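Local coordinates for RagB/SusD family nutrient uptake outer membrane protein (Bacteroides thetaiotaomicron, PDB 7KV2) that probably binds beta-glucans at the cell surface of a gut bacterium, as a SusD-family outer-membrane protein serving glycan uptake, at residues W59-V70 with I108-S117. Residues are numbered along the deposited sequence; the frame is centred on the assembly and turned at random.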
# COMPACT_ATOMS: atom_id res chain seq x y z
N TRP A 59 2.45 -10.28 -5.13
CA TRP A 59 2.05 -11.54 -4.47
C TRP A 59 1.10 -11.40 -3.27
O TRP A 59 0.24 -12.26 -3.15
CB TRP A 59 3.31 -12.29 -4.01
CG TRP A 59 4.09 -12.90 -5.14
CD1 TRP A 59 3.85 -12.79 -6.47
CD2 TRP A 59 5.29 -13.69 -5.00
NE1 TRP A 59 4.82 -13.47 -7.18
CE2 TRP A 59 5.72 -14.02 -6.31
CE3 TRP A 59 6.04 -14.14 -3.91
CZ2 TRP A 59 6.86 -14.80 -6.55
CZ3 TRP A 59 7.15 -14.93 -4.15
CH2 TRP A 59 7.55 -15.25 -5.44
N PRO A 60 1.33 -10.48 -2.29
CA PRO A 60 0.78 -10.64 -0.95
C PRO A 60 -0.74 -10.64 -0.83
O PRO A 60 -1.28 -11.26 0.09
CB PRO A 60 1.34 -9.49 -0.10
CG PRO A 60 2.09 -8.60 -1.02
CD PRO A 60 2.24 -9.33 -2.34
N ASP A 61 -1.44 -10.08 -1.82
CA ASP A 61 -2.92 -10.12 -1.84
C ASP A 61 -3.43 -11.58 -1.97
O ASP A 61 -4.56 -11.87 -1.51
CB ASP A 61 -3.44 -9.20 -2.96
CG ASP A 61 -3.02 -9.63 -4.35
OD1 ASP A 61 -1.79 -9.85 -4.59
OD2 ASP A 61 -3.92 -9.66 -5.22
N TRP A 62 -2.62 -12.49 -2.51
CA TRP A 62 -2.97 -13.94 -2.55
C TRP A 62 -1.70 -14.75 -2.81
O TRP A 62 -1.27 -14.86 -3.98
CB TRP A 62 -4.07 -14.23 -3.56
CG TRP A 62 -4.35 -15.68 -3.82
CD1 TRP A 62 -4.26 -16.30 -5.03
CD2 TRP A 62 -4.67 -16.70 -2.86
NE1 TRP A 62 -4.54 -17.63 -4.90
CE2 TRP A 62 -4.83 -17.90 -3.59
CE3 TRP A 62 -4.87 -16.73 -1.47
CZ2 TRP A 62 -5.13 -19.12 -2.98
CZ3 TRP A 62 -5.18 -17.92 -0.86
CH2 TRP A 62 -5.28 -19.11 -1.61
N ALA A 63 -1.12 -15.30 -1.74
CA ALA A 63 0.15 -16.05 -1.83
C ALA A 63 0.32 -16.90 -0.56
O ALA A 63 -0.12 -16.47 0.54
CB ALA A 63 1.29 -15.07 -1.99
N PHE A 64 0.97 -18.06 -0.70
CA PHE A 64 1.31 -18.91 0.47
C PHE A 64 0.04 -19.21 1.25
O PHE A 64 0.08 -19.16 2.49
CB PHE A 64 2.36 -18.20 1.34
CG PHE A 64 3.63 -17.87 0.60
CD1 PHE A 64 4.52 -18.88 0.23
CD2 PHE A 64 3.93 -16.56 0.23
CE1 PHE A 64 5.65 -18.59 -0.52
CE2 PHE A 64 5.09 -16.27 -0.48
CZ PHE A 64 5.95 -17.28 -0.85
N ASP A 65 -1.06 -19.46 0.51
CA ASP A 65 -2.42 -19.83 0.98
C ASP A 65 -3.04 -18.77 1.90
O ASP A 65 -4.01 -19.10 2.57
CB ASP A 65 -2.40 -21.23 1.59
CG ASP A 65 -1.86 -22.20 0.56
OD1 ASP A 65 -2.50 -22.32 -0.51
OD2 ASP A 65 -0.75 -22.71 0.77
N GLU A 66 -2.60 -17.52 1.81
CA GLU A 66 -3.19 -16.40 2.56
C GLU A 66 -3.50 -15.19 1.67
O GLU A 66 -2.83 -14.99 0.68
CB GLU A 66 -2.20 -15.89 3.60
CG GLU A 66 -2.03 -16.90 4.70
CD GLU A 66 -1.11 -16.48 5.80
OE1 GLU A 66 -1.12 -15.30 6.18
OE2 GLU A 66 -0.43 -17.39 6.33
N TYR A 67 -4.51 -14.43 2.08
CA TYR A 67 -4.85 -13.07 1.56
C TYR A 67 -4.29 -12.04 2.54
O TYR A 67 -4.84 -11.91 3.66
CB TYR A 67 -6.36 -12.94 1.43
CG TYR A 67 -6.98 -14.01 0.58
CD1 TYR A 67 -7.03 -13.91 -0.79
CD2 TYR A 67 -7.54 -15.15 1.16
CE1 TYR A 67 -7.58 -14.90 -1.58
CE2 TYR A 67 -8.09 -16.15 0.38
CZ TYR A 67 -8.13 -16.01 -0.99
OH TYR A 67 -8.67 -16.97 -1.82
N ASN A 68 -3.16 -11.42 2.20
CA ASN A 68 -2.51 -10.38 3.04
C ASN A 68 -2.28 -9.11 2.18
O ASN A 68 -1.18 -8.58 2.14
CB ASN A 68 -1.17 -10.83 3.61
CG ASN A 68 -1.15 -11.96 4.64
OD1 ASN A 68 -0.04 -12.34 5.03
ND2 ASN A 68 -2.29 -12.51 5.04
N PRO A 69 -3.32 -8.54 1.51
CA PRO A 69 -3.14 -7.34 0.71
C PRO A 69 -2.51 -6.24 1.57
O PRO A 69 -3.03 -5.88 2.66
CB PRO A 69 -4.57 -7.01 0.21
CG PRO A 69 -5.46 -7.68 1.19
CD PRO A 69 -4.73 -8.94 1.61
N VAL A 70 -1.38 -5.70 1.11
CA VAL A 70 -0.44 -4.97 1.99
C VAL A 70 -1.08 -3.67 2.49
O VAL A 70 -0.85 -3.29 3.60
CB VAL A 70 0.92 -4.80 1.31
CG1 VAL A 70 0.87 -3.96 0.04
CG2 VAL A 70 1.91 -4.20 2.30
N ILE A 108 -0.83 -13.17 10.53
CA ILE A 108 -0.60 -13.20 9.07
C ILE A 108 0.85 -13.64 8.87
O ILE A 108 1.72 -13.32 9.72
CB ILE A 108 -0.97 -11.86 8.40
CG1 ILE A 108 -0.26 -10.65 9.00
CG2 ILE A 108 -2.47 -11.72 8.47
CD1 ILE A 108 -0.05 -9.52 8.01
N TYR A 109 1.06 -14.39 7.81
CA TYR A 109 2.38 -15.00 7.48
C TYR A 109 2.71 -14.83 5.99
O TYR A 109 3.90 -14.79 5.64
CB TYR A 109 2.32 -16.45 7.98
CG TYR A 109 3.64 -17.17 8.16
CD1 TYR A 109 4.86 -16.52 8.02
CD2 TYR A 109 3.64 -18.51 8.49
CE1 TYR A 109 6.05 -17.22 8.17
CE2 TYR A 109 4.82 -19.21 8.66
CZ TYR A 109 6.03 -18.56 8.49
OH TYR A 109 7.22 -19.22 8.67
N GLY A 110 1.70 -14.68 5.12
CA GLY A 110 1.91 -14.52 3.67
C GLY A 110 2.83 -13.35 3.35
O GLY A 110 3.78 -13.48 2.54
N LEU A 111 2.60 -12.22 4.00
CA LEU A 111 3.31 -10.96 3.67
C LEU A 111 4.78 -11.13 4.04
O LEU A 111 5.64 -10.66 3.32
CB LEU A 111 2.66 -9.80 4.43
CG LEU A 111 3.35 -8.44 4.29
CD1 LEU A 111 3.33 -7.98 2.84
CD2 LEU A 111 2.68 -7.39 5.17
N TRP A 112 5.04 -11.76 5.18
CA TRP A 112 6.42 -12.07 5.63
C TRP A 112 7.13 -12.89 4.53
O TRP A 112 8.21 -12.51 4.12
CB TRP A 112 6.30 -12.82 6.96
CG TRP A 112 7.61 -13.30 7.51
CD1 TRP A 112 8.40 -14.31 7.02
CD2 TRP A 112 8.28 -12.77 8.65
NE1 TRP A 112 9.54 -14.42 7.80
CE2 TRP A 112 9.49 -13.49 8.79
CE3 TRP A 112 7.98 -11.75 9.57
CZ2 TRP A 112 10.38 -13.23 9.84
CZ3 TRP A 112 8.88 -11.48 10.58
CH2 TRP A 112 10.06 -12.23 10.72
N LYS A 113 6.50 -13.93 4.04
CA LYS A 113 7.08 -14.86 3.04
C LYS A 113 7.27 -14.12 1.72
O LYS A 113 8.31 -14.31 1.09
CB LYS A 113 6.20 -16.09 2.85
CG LYS A 113 6.17 -17.04 4.05
CD LYS A 113 5.16 -18.16 3.88
CE LYS A 113 5.00 -19.02 5.13
NZ LYS A 113 3.91 -20.01 4.97
N CYS A 114 6.34 -13.22 1.35
CA CYS A 114 6.50 -12.41 0.12
C CYS A 114 7.68 -11.45 0.26
O CYS A 114 8.45 -11.31 -0.72
CB CYS A 114 5.22 -11.64 -0.22
SG CYS A 114 3.81 -12.69 -0.57
N ALA A 115 7.85 -10.79 1.40
CA ALA A 115 8.91 -9.80 1.62
C ALA A 115 10.26 -10.49 1.48
O ALA A 115 11.16 -9.97 0.74
CB ALA A 115 8.77 -9.19 2.98
N TYR A 116 10.41 -11.66 2.11
CA TYR A 116 11.73 -12.35 2.12
C TYR A 116 11.96 -13.02 0.77
O TYR A 116 13.16 -13.11 0.41
CB TYR A 116 11.87 -13.27 3.33
CG TYR A 116 12.22 -12.47 4.56
CD1 TYR A 116 13.46 -11.87 4.69
CD2 TYR A 116 11.30 -12.25 5.56
CE1 TYR A 116 13.78 -11.09 5.80
CE2 TYR A 116 11.60 -11.50 6.68
CZ TYR A 116 12.86 -10.95 6.82
OH TYR A 116 13.14 -10.15 7.89
N SER A 117 10.93 -13.42 0.02
CA SER A 117 11.09 -13.91 -1.38
C SER A 117 11.65 -12.78 -2.23
O SER A 117 12.63 -13.01 -2.99
CB SER A 117 9.83 -14.46 -1.99
OG SER A 117 9.31 -15.48 -1.14
O HOH W 1 1.57 -18.33 4.75
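One face of the Phe64 ring lies against the aliphatic part of Lys113: Lys113 CB makes a CH-pi contact 3.6 Å from the ring centroid, and Lys113 CD lies 3.6 Å from Phe64 CG. Further along, Lys113 CE sits over the centre of the Tyr109 ring, while Ser117 OG lies in plane at the edge of the Trp59 ring. At the edge of the Phe64 ring, in its plane, sits Cys114 SG, a sulfur-aromatic contact. This compact, polarisable thiol touches Phe64 CE2, the methyl of Ala63 and, at 3.5 Å, Trp59 CB at once. Lys113, extended beyond CG, carries its NZ to a water shared with Phe64 O and Glu66 OE2.

Glu66 OE1 takes Tyr109 N at 2.9 Å on its syn side and Gly110 N from above the carboxylate plane; Asn68 ND2 supplies a third donor. Asn68 OD1 accepts from Leu111 N at 2.8 Å. Gly110, lacking a side chain, lets both groups come close. Leu111 CD1 packs on Pro60 and Val70, with Trp157 of helix 137-162 touching both Pro60 and Leu111.

Glu66 and Asn68 thus accept the N-H groups of Tyr109, the N-cap residue, Gly110 and Leu111, tying a distant loop to the start of helix 110-130 within the alpha-helical SusD fold.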